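PDB 4HNG: NAD-dependent epimerase/dehydratase from Veillonella parvula, which probably binds NAD(H) or NADP(H) in a Rossmann-type fold and may act as an epimerase or dehydratase. Local coordinates for residues K6-L11 with A74-V79; S60-G65 with G85-S90; G105-G110 with Y149-L154; T164-I169 with V185-F190; F175-V180 with P211-D216. All coordinates share one frame; numbering follows the deposited sequence. Where two conformers were deposited one is given.

Contact 1 of 5, residues K6-L11 with A74-V79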
# COMPACT_ATOMS: atom_id res chain seq x y z
N LYS A 6 -0.21 -3.95 -17.21
CA LYS A 6 -0.29 -2.71 -17.98
C LYS A 6 -1.25 -1.71 -17.34
O LYS A 6 -1.01 -0.50 -17.39
CB LYS A 6 -0.70 -2.98 -19.43
CG LYS A 6 -0.78 -1.72 -20.26
CD LYS A 6 -0.78 -2.02 -21.75
CE LYS A 6 -0.59 -0.75 -22.56
NZ LYS A 6 0.66 -0.02 -22.16
N TYR A 7 -2.33 -2.20 -16.74
CA TYR A 7 -3.32 -1.31 -16.14
C TYR A 7 -3.36 -1.46 -14.64
O TYR A 7 -3.66 -2.55 -14.13
CB TYR A 7 -4.71 -1.57 -16.72
CG TYR A 7 -4.76 -1.47 -18.23
CD1 TYR A 7 -4.96 -0.25 -18.86
CD2 TYR A 7 -4.59 -2.60 -19.03
CE1 TYR A 7 -5.00 -0.15 -20.24
CE2 TYR A 7 -4.63 -2.51 -20.40
CZ TYR A 7 -4.83 -1.28 -21.00
OH TYR A 7 -4.87 -1.20 -22.38
N ILE A 8 -3.05 -0.38 -13.94
CA ILE A 8 -3.10 -0.33 -12.49
C ILE A 8 -4.06 0.75 -12.01
O ILE A 8 -4.06 1.87 -12.53
CB ILE A 8 -1.69 -0.12 -11.88
CG1 ILE A 8 -1.75 -0.08 -10.36
CG2 ILE A 8 -1.05 1.17 -12.41
CD1 ILE A 8 -0.38 -0.18 -9.70
N THR A 9 -4.88 0.41 -11.03
CA THR A 9 -5.65 1.41 -10.31
C THR A 9 -5.09 1.63 -8.91
O THR A 9 -4.89 0.68 -8.15
CB THR A 9 -7.13 1.03 -10.22
OG1 THR A 9 -7.69 1.02 -11.54
CG2 THR A 9 -7.88 2.04 -9.38
N ILE A 10 -4.82 2.89 -8.60
CA ILE A 10 -4.28 3.28 -7.31
C ILE A 10 -5.39 3.90 -6.47
O ILE A 10 -5.88 4.98 -6.79
CB ILE A 10 -3.12 4.26 -7.49
CG1 ILE A 10 -1.97 3.53 -8.19
CG2 ILE A 10 -2.69 4.84 -6.14
CD1 ILE A 10 -0.79 4.43 -8.57
N LEU A 11 -5.79 3.18 -5.43
CA LEU A 11 -6.81 3.66 -4.51
C LEU A 11 -6.12 4.40 -3.38
O LEU A 11 -5.09 3.94 -2.88
CB LEU A 11 -7.62 2.47 -3.98
CG LEU A 11 -8.31 1.61 -5.03
CD1 LEU A 11 -9.09 0.48 -4.39
CD2 LEU A 11 -9.23 2.49 -5.88
N ALA A 74 -8.97 -3.06 -14.40
CA ALA A 74 -7.67 -2.99 -13.75
C ALA A 74 -7.07 -4.39 -13.79
O ALA A 74 -7.79 -5.38 -13.65
CB ALA A 74 -7.80 -2.52 -12.30
N GLU A 75 -5.76 -4.48 -13.97
CA GLU A 75 -5.09 -5.77 -13.92
C GLU A 75 -4.50 -5.98 -12.54
O GLU A 75 -4.30 -7.12 -12.10
CB GLU A 75 -4.02 -5.84 -15.01
CG GLU A 75 -4.62 -5.88 -16.41
CD GLU A 75 -3.58 -5.76 -17.49
OE1 GLU A 75 -2.39 -5.56 -17.15
OE2 GLU A 75 -3.95 -5.88 -18.67
N VAL A 76 -4.23 -4.87 -11.86
CA VAL A 76 -3.75 -4.88 -10.48
C VAL A 76 -4.24 -3.62 -9.78
O VAL A 76 -4.36 -2.56 -10.40
CB VAL A 76 -2.21 -4.98 -10.41
CG1 VAL A 76 -1.57 -3.78 -11.10
CG2 VAL A 76 -1.75 -5.07 -8.96
N VAL A 77 -4.57 -3.74 -8.50
CA VAL A 77 -5.06 -2.63 -7.71
C VAL A 77 -4.14 -2.42 -6.51
O VAL A 77 -3.84 -3.38 -5.80
CB VAL A 77 -6.51 -2.88 -7.24
CG1 VAL A 77 -6.97 -1.77 -6.32
CG2 VAL A 77 -7.45 -3.00 -8.45
N PHE A 78 -3.69 -1.18 -6.31
CA PHE A 78 -2.86 -0.83 -5.17
C PHE A 78 -3.73 -0.06 -4.19
O PHE A 78 -4.35 0.94 -4.56
CB PHE A 78 -1.67 0.03 -5.61
CG PHE A 78 -0.82 0.51 -4.47
CD1 PHE A 78 0.06 -0.36 -3.85
CD2 PHE A 78 -0.90 1.82 -4.01
CE1 PHE A 78 0.84 0.08 -2.79
CE2 PHE A 78 -0.11 2.27 -2.96
CZ PHE A 78 0.76 1.38 -2.35
N VAL A 79 -3.80 -0.53 -2.94
CA VAL A 79 -4.56 0.15 -1.89
C VAL A 79 -3.59 0.91 -0.98
O VAL A 79 -2.85 0.29 -0.19
CB VAL A 79 -5.37 -0.85 -1.07
CG1 VAL A 79 -6.17 -0.17 0.03
CG2 VAL A 79 -6.29 -1.67 -1.97
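Glu75 reaches Lys6 and Tyr7 where two parallel strands of a Rossmann fold, 7-11 and 76-79, come together. Strand 7-11 is the first of the fold and leads toward the glycine-rich turn that in such domains usually holds the dinucleotide. The Glu75 side chain runs extended beyond CG (chi2 172°), which carries its carboxylate from the loop ahead of strand 76-79 to the start of strand 7-11. There OE1 accepts from Lys6 N at 2.7 Å in a nearly straight bond and more weakly from Tyr7 N. The other oxygen, OE2, sits at the edge of the Tyr7 ring, 3.4 Å from CD2, with ring and carboxylate planes 90° apart. Tyr7 O is gripped twice, by Glu75 N at 2.9 Å and by Val76 N at 3.3 Å, before the regular ladder takes over.

Beyond this point each face of the sheet has its own packing. Ile8 and Val76 run alongside each other on one face, CB of Ile8 3.7 Å from CG1 of Val76. Next to them Ile10 brings CG2 to the edge of the Phe78 ring, 4.1 Å from CD2, and helix 16-28 covers this face at Ile8, Ile10 and Phe78. On the face of Thr9 and Leu11, the Thr9 hydroxyl lies close to the Ala74 methyl but is hydrogen-bonded to Ala70 O. With CG beside the backbone N (chi1 -58°), the Leu11 branch leans across Val77, and CD1 of Leu11 rests 3.6 Å from CG1 of Val77.

Contact 2 of 5, residues S60-G65 with G85-S90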
# COMPACT_ATOMS: atom_id res chain seq x y z
N SER A 60 -15.18 8.75 -3.05
CA SER A 60 -14.83 8.08 -1.80
C SER A 60 -15.06 6.57 -1.87
O SER A 60 -15.59 6.05 -2.86
CB SER A 60 -15.65 8.65 -0.64
OG SER A 60 -16.97 8.12 -0.66
N PHE A 61 -14.66 5.88 -0.82
CA PHE A 61 -14.87 4.44 -0.78
C PHE A 61 -16.34 4.09 -0.52
O PHE A 61 -16.74 2.93 -0.66
CB PHE A 61 -13.95 3.78 0.26
CG PHE A 61 -12.50 3.86 -0.11
CD1 PHE A 61 -12.09 3.61 -1.40
CD2 PHE A 61 -11.55 4.20 0.84
CE1 PHE A 61 -10.76 3.69 -1.75
CE2 PHE A 61 -10.21 4.27 0.49
CZ PHE A 61 -9.82 4.02 -0.80
N GLN A 62 -17.13 5.10 -0.17
CA GLN A 62 -18.56 4.94 0.05
C GLN A 62 -19.34 5.33 -1.20
O GLN A 62 -20.56 5.53 -1.14
CB GLN A 62 -19.03 5.76 1.25
CG GLN A 62 -18.92 5.05 2.58
CD GLN A 62 -17.48 4.73 2.95
OE1 GLN A 62 -16.60 5.59 2.85
NE2 GLN A 62 -17.24 3.50 3.38
N ASN A 63 -18.63 5.45 -2.31
CA ASN A 63 -19.25 5.73 -3.60
C ASN A 63 -19.03 4.52 -4.50
O ASN A 63 -18.06 4.47 -5.26
CB ASN A 63 -18.65 6.99 -4.23
CG ASN A 63 -19.41 7.46 -5.45
OD1 ASN A 63 -20.07 6.67 -6.13
ND2 ASN A 63 -19.32 8.75 -5.74
N PRO A 64 -19.93 3.53 -4.41
CA PRO A 64 -19.73 2.26 -5.12
C PRO A 64 -19.68 2.44 -6.64
O PRO A 64 -18.90 1.76 -7.30
CB PRO A 64 -20.94 1.42 -4.71
CG PRO A 64 -21.93 2.38 -4.16
CD PRO A 64 -21.14 3.51 -3.58
N GLY A 65 -20.49 3.34 -7.18
CA GLY A 65 -20.49 3.57 -8.62
C GLY A 65 -19.14 4.01 -9.12
O GLY A 65 -18.59 3.45 -10.07
N GLY A 85 -12.06 -1.01 8.24
CA GLY A 85 -12.74 -2.25 7.89
C GLY A 85 -13.87 -2.03 6.90
O GLY A 85 -14.02 -2.81 5.95
N SER A 86 -14.67 -0.99 7.13
CA SER A 86 -15.79 -0.67 6.25
C SER A 86 -15.31 -0.31 4.85
O SER A 86 -15.86 -0.79 3.85
CB SER A 86 -16.61 0.48 6.84
OG SER A 86 -17.67 0.84 5.97
N ASP A 87 -14.29 0.53 4.77
CA ASP A 87 -13.72 0.91 3.47
C ASP A 87 -13.13 -0.30 2.73
O ASP A 87 -13.31 -0.45 1.52
CB ASP A 87 -12.64 1.98 3.64
CG ASP A 87 -13.20 3.34 3.99
OD1 ASP A 87 -14.43 3.53 3.86
OD2 ASP A 87 -12.41 4.23 4.36
N MET A 88 -12.43 -1.17 3.44
CA MET A 88 -11.88 -2.35 2.81
C MET A 88 -12.99 -3.27 2.29
O MET A 88 -12.87 -3.88 1.22
CB MET A 88 -10.98 -3.13 3.77
CG MET A 88 -10.31 -4.34 3.11
SD MET A 88 -9.34 -3.95 1.63
CE MET A 88 -8.08 -3.08 2.42
N ALA A 89 -14.08 -3.38 3.05
CA ALA A 89 -15.19 -4.22 2.60
C ALA A 89 -15.78 -3.67 1.30
O ALA A 89 -16.11 -4.43 0.39
CB ALA A 89 -16.26 -4.31 3.68
N SER A 90 -15.87 -2.34 1.20
CA SER A 90 -16.36 -1.69 -0.01
C SER A 90 -15.41 -1.95 -1.17
O SER A 90 -15.84 -2.22 -2.30
CB SER A 90 -16.51 -0.19 0.23
OG SER A 90 -17.59 0.09 1.12
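A type I beta turn, Ser60 to Asn63, introduces helix 64-71 of the Rossmann domain and sets Phe61 and Gln62 against Asp87 and Ser90 at the start of helix 85-97. The turn is doubly braced: Asn63 N bonds to Ser60 O, and Ser60 OG accepts from Gln62 N at 3.1 Å, an ST turn. Gln62 folds back at chi2 (64°) to bring its amide across Asp87 at about a right angle. NE2 of Gln62 donates to OD1 of Asp87 at 2.9 Å, with the acceptor in the amide plane and the donor nearly along the C-O direction. Gln62 is poorly ordered at this surface, so its bond to Asp87 is less sharply defined. Phe61 uses a ring edge: its CD2 meets OD2 of Asp87 at 3.6 Å, the ring and carboxylate planes turned 61° apart. The carbonyl O of Phe61 rests 3.3 Å from CB of Ser90. Asn63, the N-cap of helix 64-71, accepts from Lys66 N through its OD1. On the sheet side, Phe61 packs against Leu11 of strand 7-11, while Met88 leaves helix 85-97 away from the turn to touch Val141 and Leu142 of helix 129-144.

Contact 3 of 5, residues G105-G110 with Y149-L154. With GOL (glycerol), chain B.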
# COMPACT_ATOMS: atom_id res chain seq x y z
N GLY A 105 -1.71 -4.09 -0.92
CA GLY A 105 -2.19 -3.13 0.06
C GLY A 105 -1.14 -2.78 1.10
O GLY A 105 -0.30 -3.63 1.44
N VAL A 106 -1.19 -1.56 1.61
CA VAL A 106 -0.25 -1.10 2.61
C VAL A 106 -0.86 -1.06 4.00
O VAL A 106 -1.87 -0.39 4.24
CB VAL A 106 0.30 0.27 2.24
CG1 VAL A 106 0.91 0.95 3.46
CG2 VAL A 106 1.33 0.14 1.12
N SER A 107 -0.23 -1.78 4.93
CA SER A 107 -0.70 -1.86 6.30
C SER A 107 0.45 -1.47 7.23
O SER A 107 1.50 -1.03 6.79
CB SER A 107 -1.19 -3.29 6.57
OG SER A 107 -1.70 -3.45 7.89
N MET A 108 0.22 -1.56 8.53
CA MET A 108 1.28 -1.20 9.46
C MET A 108 1.89 -2.42 10.11
O MET A 108 1.19 -3.38 10.46
CB MET A 108 0.76 -0.27 10.55
CG MET A 108 -0.44 -0.79 11.35
SD MET A 108 -0.75 0.15 12.88
CE MET A 108 0.59 -0.46 13.90
N ALA A 109 3.21 -2.39 10.28
CA ALA A 109 3.88 -3.45 10.99
C ALA A 109 3.58 -3.34 12.50
O ALA A 109 3.38 -2.25 13.02
CB ALA A 109 5.39 -3.38 10.73
N GLY A 110 3.54 -4.50 13.17
CA GLY A 110 3.39 -4.55 14.62
C GLY A 110 2.08 -5.16 15.11
O GLY A 110 1.96 -5.51 16.29
N TYR A 149 -3.97 -11.33 -2.87
CA TYR A 149 -3.46 -10.13 -2.21
C TYR A 149 -2.02 -10.25 -1.74
O TYR A 149 -1.53 -11.34 -1.45
CB TYR A 149 -4.34 -9.75 -1.00
CG TYR A 149 -4.23 -10.71 0.17
CD1 TYR A 149 -3.16 -10.63 1.06
CD2 TYR A 149 -5.18 -11.70 0.37
CE1 TYR A 149 -3.04 -11.51 2.11
CE2 TYR A 149 -5.08 -12.58 1.43
CZ TYR A 149 -4.00 -12.49 2.30
OH TYR A 149 -3.91 -13.38 3.34
N THR A 150 -1.35 -9.11 -1.69
CA THR A 150 -0.09 -9.00 -0.96
C THR A 150 -0.26 -7.82 -0.02
O THR A 150 -0.51 -6.69 -0.46
CB THR A 150 1.07 -8.70 -1.91
OG1 THR A 150 1.02 -9.57 -3.03
CG2 THR A 150 2.41 -8.88 -1.18
N ILE A 151 -0.13 -8.06 1.28
CA ILE A 151 -0.15 -7.00 2.27
C ILE A 151 1.29 -6.66 2.62
O ILE A 151 2.09 -7.55 2.91
CB ILE A 151 -0.93 -7.41 3.53
CG1 ILE A 151 -2.41 -7.61 3.16
CG2 ILE A 151 -0.80 -6.35 4.60
CD1 ILE A 151 -3.25 -8.28 4.24
N LEU A 152 1.62 -5.38 2.53
CA LEU A 152 2.94 -4.91 2.93
C LEU A 152 2.83 -4.25 4.30
O LEU A 152 2.15 -3.22 4.45
CB LEU A 152 3.48 -3.92 1.91
CG LEU A 152 3.57 -4.46 0.48
CD1 LEU A 152 4.04 -3.33 -0.44
CD2 LEU A 152 4.47 -5.69 0.40
N ARG A 153 3.47 -4.85 5.29
CA ARG A 153 3.46 -4.33 6.65
C ARG A 153 4.63 -3.37 6.83
O ARG A 153 5.77 -3.81 7.00
CB ARG A 153 3.55 -5.47 7.65
CG ARG A 153 2.32 -6.35 7.67
CD ARG A 153 2.51 -7.53 8.61
NE ARG A 153 3.33 -8.58 8.01
CZ ARG A 153 4.53 -8.96 8.44
NH1 ARG A 153 5.11 -8.36 9.49
NH2 ARG A 153 5.16 -9.95 7.81
N LEU A 154 4.35 -2.08 6.73
CA LEU A 154 5.39 -1.08 6.78
C LEU A 154 5.71 -0.68 8.20
O LEU A 154 4.81 -0.42 9.01
CB LEU A 154 5.00 0.16 5.99
CG LEU A 154 4.45 -0.12 4.59
CD1 LEU A 154 4.22 1.20 3.90
CD2 LEU A 154 5.44 -0.98 3.80
C1 GOL B . 4.23 1.16 12.79
O1 GOL B . 4.91 0.04 12.28
C2 GOL B . 4.12 2.23 11.70
O2 GOL B . 3.61 1.68 10.50
C3 GOL B . 3.18 3.32 12.18
O3 GOL B . 2.97 4.23 11.13
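Gly105 to Ala109 pair with Thr150 to Leu154 in a parallel ladder of five backbone hydrogen bonds, the two strand axes 35° apart. Val106 and Leu154 cross at about a right angle, and CG1 of Val106 lies only 3.3 Å from CD1 of Leu154, tighter than ordinary packing. On the reverse face CB of Ser107 touches CG2 of Ile151 at 3.7 Å. Arg153 lays its CB against Ala109, then bends at chi3 (-78°) and carries its guanidinium group to Glu114 and Ser205. The ladder ends on Leu154 O, which accepts Ala109 N at 2.8 Å from well above its carbonyl plane. The same oxygen receives O2 of a bound glycerol at 2.8 Å, and Ala109 O takes O1 of that glycerol at 2.9 Å. Glycerol, probably from the crystallisation liquor, thus sits at the C-terminal ends of the strands, the side on which Rossmann domains usually bind their ligands. Strand 76-79 flanks the pair beyond Val106 and strand 204-209 beyond Ile151. Helix 182-193 packs on Leu152 and Leu154, and helix 129-144 lies against Ile151 on the other face.

Contact 4 of 5, residues T164-I169 with V185-F190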
# COMPACT_ATOMS: atom_id res chain seq x y z
N THR A 164 17.26 3.93 -0.40
CA THR A 164 16.33 3.11 -1.18
C THR A 164 16.41 1.61 -0.85
O THR A 164 15.75 0.80 -1.49
CB THR A 164 16.55 3.29 -2.70
OG1 THR A 164 17.92 3.05 -3.02
CG2 THR A 164 16.17 4.70 -3.12
N ASP A 165 17.21 1.27 0.15
CA ASP A 165 17.40 -0.13 0.54
C ASP A 165 16.23 -0.64 1.36
O ASP A 165 15.77 0.03 2.30
CB ASP A 165 18.68 -0.29 1.35
CG ASP A 165 19.91 -0.49 0.48
OD1 ASP A 165 19.88 -0.07 -0.70
OD2 ASP A 165 20.90 -1.06 0.98
N TYR A 166 15.74 -1.83 1.01
CA TYR A 166 14.72 -2.48 1.81
C TYR A 166 15.02 -3.95 1.99
O TYR A 166 15.82 -4.52 1.25
CB TYR A 166 13.32 -2.32 1.20
CG TYR A 166 13.11 -3.09 -0.09
CD1 TYR A 166 12.66 -4.41 -0.07
CD2 TYR A 166 13.36 -2.50 -1.32
CE1 TYR A 166 12.47 -5.12 -1.24
CE2 TYR A 166 13.17 -3.21 -2.51
CZ TYR A 166 12.74 -4.51 -2.46
OH TYR A 166 12.55 -5.21 -3.63
N GLU A 167 14.40 -4.54 2.99
CA GLU A 167 14.33 -5.99 3.07
C GLU A 167 12.90 -6.42 3.35
O GLU A 167 12.11 -5.67 3.93
CB GLU A 167 15.29 -6.55 4.12
CG GLU A 167 14.99 -6.06 5.52
CD GLU A 167 16.07 -6.46 6.53
OE1 GLU A 167 16.94 -7.28 6.19
OE2 GLU A 167 16.04 -5.93 7.66
N LEU A 168 12.58 -7.64 2.93
CA LEU A 168 11.25 -8.21 3.09
C LEU A 168 11.29 -9.20 4.24
O LEU A 168 12.18 -10.06 4.32
CB LEU A 168 10.79 -8.90 1.80
CG LEU A 168 10.73 -7.97 0.58
CD1 LEU A 168 10.33 -8.75 -0.66
CD2 LEU A 168 9.77 -6.79 0.80
N ILE A 169 10.34 -9.05 5.16
CA ILE A 169 10.32 -9.83 6.39
C ILE A 169 9.11 -10.76 6.37
O ILE A 169 7.98 -10.30 6.40
CB ILE A 169 10.26 -8.91 7.62
CG1 ILE A 169 11.48 -7.98 7.63
CG2 ILE A 169 10.21 -9.73 8.91
CD1 ILE A 169 11.39 -6.84 8.62
N VAL A 185 10.12 1.80 0.08
CA VAL A 185 8.86 1.07 -0.04
C VAL A 185 8.39 1.09 -1.50
O VAL A 185 7.92 0.08 -2.02
CB VAL A 185 7.78 1.64 0.89
CG1 VAL A 185 6.44 0.93 0.66
CG2 VAL A 185 8.20 1.48 2.35
N VAL A 186 8.50 2.25 -2.14
CA VAL A 186 8.10 2.37 -3.54
C VAL A 186 8.94 1.42 -4.42
O VAL A 186 8.41 0.77 -5.31
CB VAL A 186 8.16 3.83 -4.04
CG1 VAL A 186 8.11 3.89 -5.58
CG2 VAL A 186 7.02 4.63 -3.42
N LYS A 187 10.23 1.32 -4.15
CA LYS A 187 11.06 0.38 -4.88
C LYS A 187 10.58 -1.06 -4.67
O LYS A 187 10.52 -1.86 -5.60
CB LYS A 187 12.54 0.52 -4.50
CG LYS A 187 13.48 -0.08 -5.54
CD LYS A 187 14.94 -0.03 -5.09
CE LYS A 187 15.23 -1.14 -4.08
NZ LYS A 187 16.64 -1.13 -3.59
N ALA A 188 10.22 -1.39 -3.43
CA ALA A 188 9.69 -2.73 -3.16
C ALA A 188 8.40 -3.01 -3.92
O ALA A 188 8.24 -4.09 -4.46
CB ALA A 188 9.52 -2.97 -1.66
N ILE A 189 7.49 -2.03 -3.97
CA ILE A 189 6.24 -2.21 -4.69
C ILE A 189 6.52 -2.39 -6.18
O ILE A 189 5.96 -3.28 -6.83
CB ILE A 189 5.31 -1.01 -4.49
CG1 ILE A 189 4.86 -0.92 -3.02
CG2 ILE A 189 4.10 -1.15 -5.39
CD1 ILE A 189 4.38 0.47 -2.62
N PHE A 190 7.41 -1.55 -6.71
CA PHE A 190 7.83 -1.65 -8.10
C PHE A 190 8.39 -3.02 -8.40
O PHE A 190 8.06 -3.63 -9.41
CB PHE A 190 8.90 -0.59 -8.38
CG PHE A 190 9.38 -0.57 -9.81
CD1 PHE A 190 8.82 0.30 -10.73
CD2 PHE A 190 10.41 -1.41 -10.22
CE1 PHE A 190 9.26 0.33 -12.04
CE2 PHE A 190 10.86 -1.39 -11.53
CZ PHE A 190 10.28 -0.51 -12.44
O HOH W 1 17.05 -3.05 -1.54
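Tyr166 lays its ring flat on Ala188, and this is the dense part of the contact. The methyl CB of Ala188 stands 3.5 Å from the centroid of the Tyr166 ring and 6° off the ring normal, a CH-pi contact almost exactly over the centre. With CG held between the backbone N and the carbonyl carbon (chi1 69°), the ring swings over the helix. Its edge also receives Lys187, whose CE lies 3.3 Å from CE2 of Tyr166. The hydroxyl reaches one turn along the helix to bond with Asp191. The helix is 182-193, which lies on the sheet of the Rossmann fold: Val185 and Ile189 point away from Tyr166 and touch strand 148-158. The opposing segment enters the short strand 167-169, antiparallel to strand 204-209, so Tyr166 links this edge of the sheet to its covering helix.

Toward solvent the fit slackens. Lys187 bends at chi3, and its NZ donates a hydrogen bond to Thr164 O at 3.0 Å, approaching from 48° above the carbonyl plane. A water links the two segments beside this bond, accepting from NZ of Lys187 at 2.8 Å and from the backbone N of Tyr166 at 3.1 Å. Asp165 lies beyond salt-bridge range, with OD1 4.5 Å from NZ of Lys187, and may exert a modest electrostatic pull on the ammonium group.

Contact 5 of 5, residues F175-V180 with P211-D216. With FMT (formic acid), chain H.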
# COMPACT_ATOMS: atom_id res chain seq x y z
N PHE A 175 10.43 -8.78 13.54
CA PHE A 175 10.59 -7.61 12.68
C PHE A 175 11.32 -6.56 13.50
O PHE A 175 10.75 -5.95 14.40
CB PHE A 175 9.18 -7.12 12.30
CG PHE A 175 9.13 -6.06 11.22
CD1 PHE A 175 8.14 -6.14 10.25
CD2 PHE A 175 9.97 -4.96 11.21
CE1 PHE A 175 8.02 -5.20 9.26
CE2 PHE A 175 9.84 -3.99 10.21
CZ PHE A 175 8.87 -4.13 9.22
N ASN A 176 12.61 -6.40 13.23
CA ASN A 176 13.47 -5.56 14.06
C ASN A 176 13.75 -4.17 13.51
O ASN A 176 14.29 -3.32 14.21
CB ASN A 176 14.78 -6.29 14.33
CG ASN A 176 14.60 -7.48 15.24
OD1 ASN A 176 14.05 -7.35 16.33
ND2 ASN A 176 15.07 -8.64 14.81
N ASP A 177 13.39 -3.92 12.25
CA ASP A 177 13.68 -2.62 11.65
C ASP A 177 12.70 -1.54 12.12
O ASP A 177 11.49 -1.66 11.96
CB ASP A 177 13.63 -2.72 10.12
CG ASP A 177 14.66 -3.66 9.55
OD1 ASP A 177 15.68 -3.93 10.21
OD2 ASP A 177 14.44 -4.15 8.42
N ALA A 178 13.24 -0.46 12.68
CA ALA A 178 12.43 0.60 13.26
C ALA A 178 11.94 1.64 12.26
O ALA A 178 11.11 2.47 12.60
CB ALA A 178 13.20 1.31 14.38
N GLN A 179 12.45 1.58 11.04
CA GLN A 179 12.09 2.58 10.05
C GLN A 179 12.33 2.06 8.64
O GLN A 179 13.02 1.08 8.43
CB GLN A 179 12.94 3.83 10.26
CG GLN A 179 14.42 3.58 9.99
CD GLN A 179 15.33 4.62 10.59
OE1 GLN A 179 15.15 5.01 11.75
NE2 GLN A 179 16.31 5.07 9.82
N VAL A 180 11.75 2.77 7.67
CA VAL A 180 12.00 2.50 6.25
C VAL A 180 11.60 3.77 5.49
O VAL A 180 10.68 4.48 5.89
CB VAL A 180 11.25 1.25 5.74
CG1 VAL A 180 9.75 1.48 5.72
CG2 VAL A 180 11.77 0.84 4.35
N PRO A 211 17.16 -2.28 6.20
CA PRO A 211 18.16 -3.11 6.89
C PRO A 211 19.04 -2.30 7.83
O PRO A 211 19.43 -1.18 7.50
CB PRO A 211 19.02 -3.64 5.74
CG PRO A 211 18.08 -3.66 4.56
CD PRO A 211 17.20 -2.45 4.74
N GLY A 212 19.36 -2.88 8.98
CA GLY A 212 20.31 -2.27 9.90
C GLY A 212 19.75 -1.13 10.73
O GLY A 212 20.50 -0.24 11.16
N THR A 213 18.44 -1.15 10.95
CA THR A 213 17.80 -0.15 11.79
C THR A 213 17.14 -0.80 13.00
O THR A 213 15.99 -0.51 13.33
CB THR A 213 16.74 0.69 11.02
OG1 THR A 213 15.71 -0.17 10.50
CG2 THR A 213 17.40 1.45 9.89
N HIS A 214 17.89 -1.66 13.68
CA HIS A 214 17.38 -2.35 14.87
C HIS A 214 17.41 -1.44 16.10
O HIS A 214 18.23 -1.61 17.01
CB HIS A 214 18.17 -3.63 15.13
CG HIS A 214 18.06 -4.63 14.02
ND1 HIS A 214 18.58 -5.91 14.13
CD2 HIS A 214 17.51 -4.55 12.79
CE1 HIS A 214 18.34 -6.57 13.00
NE2 HIS A 214 17.69 -5.76 12.18
N TYR A 215 16.50 -0.47 16.10
CA TYR A 215 16.46 0.55 17.13
C TYR A 215 15.20 0.38 17.98
O TYR A 215 14.28 -0.34 17.58
CB TYR A 215 16.41 1.95 16.50
CG TYR A 215 17.41 2.22 15.41
CD1 TYR A 215 18.69 1.68 15.45
CD2 TYR A 215 17.08 3.05 14.34
CE1 TYR A 215 19.61 1.96 14.45
CE2 TYR A 215 17.99 3.32 13.34
CZ TYR A 215 19.25 2.77 13.39
OH TYR A 215 20.16 3.06 12.40
N ASP A 216 15.16 1.07 19.12
CA ASP A 216 13.98 1.02 19.98
C ASP A 216 12.90 2.00 19.54
O ASP A 216 11.79 1.99 20.08
CB ASP A 216 14.37 1.27 21.44
CG ASP A 216 15.26 0.19 22.00
OD1 ASP A 216 15.28 -0.93 21.45
OD2 ASP A 216 15.95 0.45 23.01
C FMT H . 14.20 -7.87 11.04
O1 FMT H . 13.90 -6.74 10.64
O2 FMT H . 13.59 -8.91 10.76
O HOH W 2 14.34 -2.96 17.03
O HOH W 3 18.01 -5.89 9.51
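Thr213 and Ala178 are joined directly through the backbone: Ala178 N donates to Thr213 O at 2.8 Å, the shorter of the two direct hydrogen bonds between the segments. The same oxygen accepts Tyr215 N, also at 2.8 Å, from the opposite face of its carbonyl plane. That bond closes an inverse gamma turn centred on His214. The Thr213 hydroxyl receives Ala178 N weakly and is bonded to Glu210 O.

Contacts to the imidazole form a second group. CB of Asn176 sits 3.5 Å from the centroid of the His214 ring, 7° off the normal, a CH-pi contact over the face. At the edge, OD1 of Asp177 comes within 3.2 Å of CD2 of His214, and one water joins that oxygen to NE2 of His214, 2.7 Å from the nitrogen.

A CA-H...O contact, a third kind, runs from CA of His214 to Asn176 O, 3.3 Å away.

In the fold, the loop after strand 204-209 thereby wraps over the approach to strand 179-181, a neighbour of strand 148-158 in the Rossmann sheet. A formate, probably from the crystallisation liquor, is weakly held by Asn176 N and Asp177 N.

Apolar packing comes from Ala178 CB, 3.9 Å from Tyr215 CB, and from Gln179 CG, 3.7 Å from Thr213 CG2. The Gln179 amide, bonded through OE1 to Ser219 N, puts that oxygen at the edge of the Tyr215 ring, the two planes 78° apart.

Overall arrangement
One Rossmann sheet runs through most of these contacts. Contacts 1 and 3 are neighbours in it, joined where Val79 O meets Val106 N at 3.1 Å, a probable hydrogen bond. Contact 2 touches contact 1 where CG1 of Val79 lies 4.2 Å from CE of Met88, yet its centre lies about 33 Å from that of contact 5, across the chain's centre. Contact 4 lays its helix over contacts 1 and 3, Ile189 reaching both Phe78 and Leu152. Contacts 4 and 5 interlock along the chain, and OE2 of Glu167 lies 2.5 Å from OD2 of Asp177, an unusually close approach of two acidic groups. Bound glycerol lies at contact 3 and near Lys187 and Gln179, possibly marking pockets.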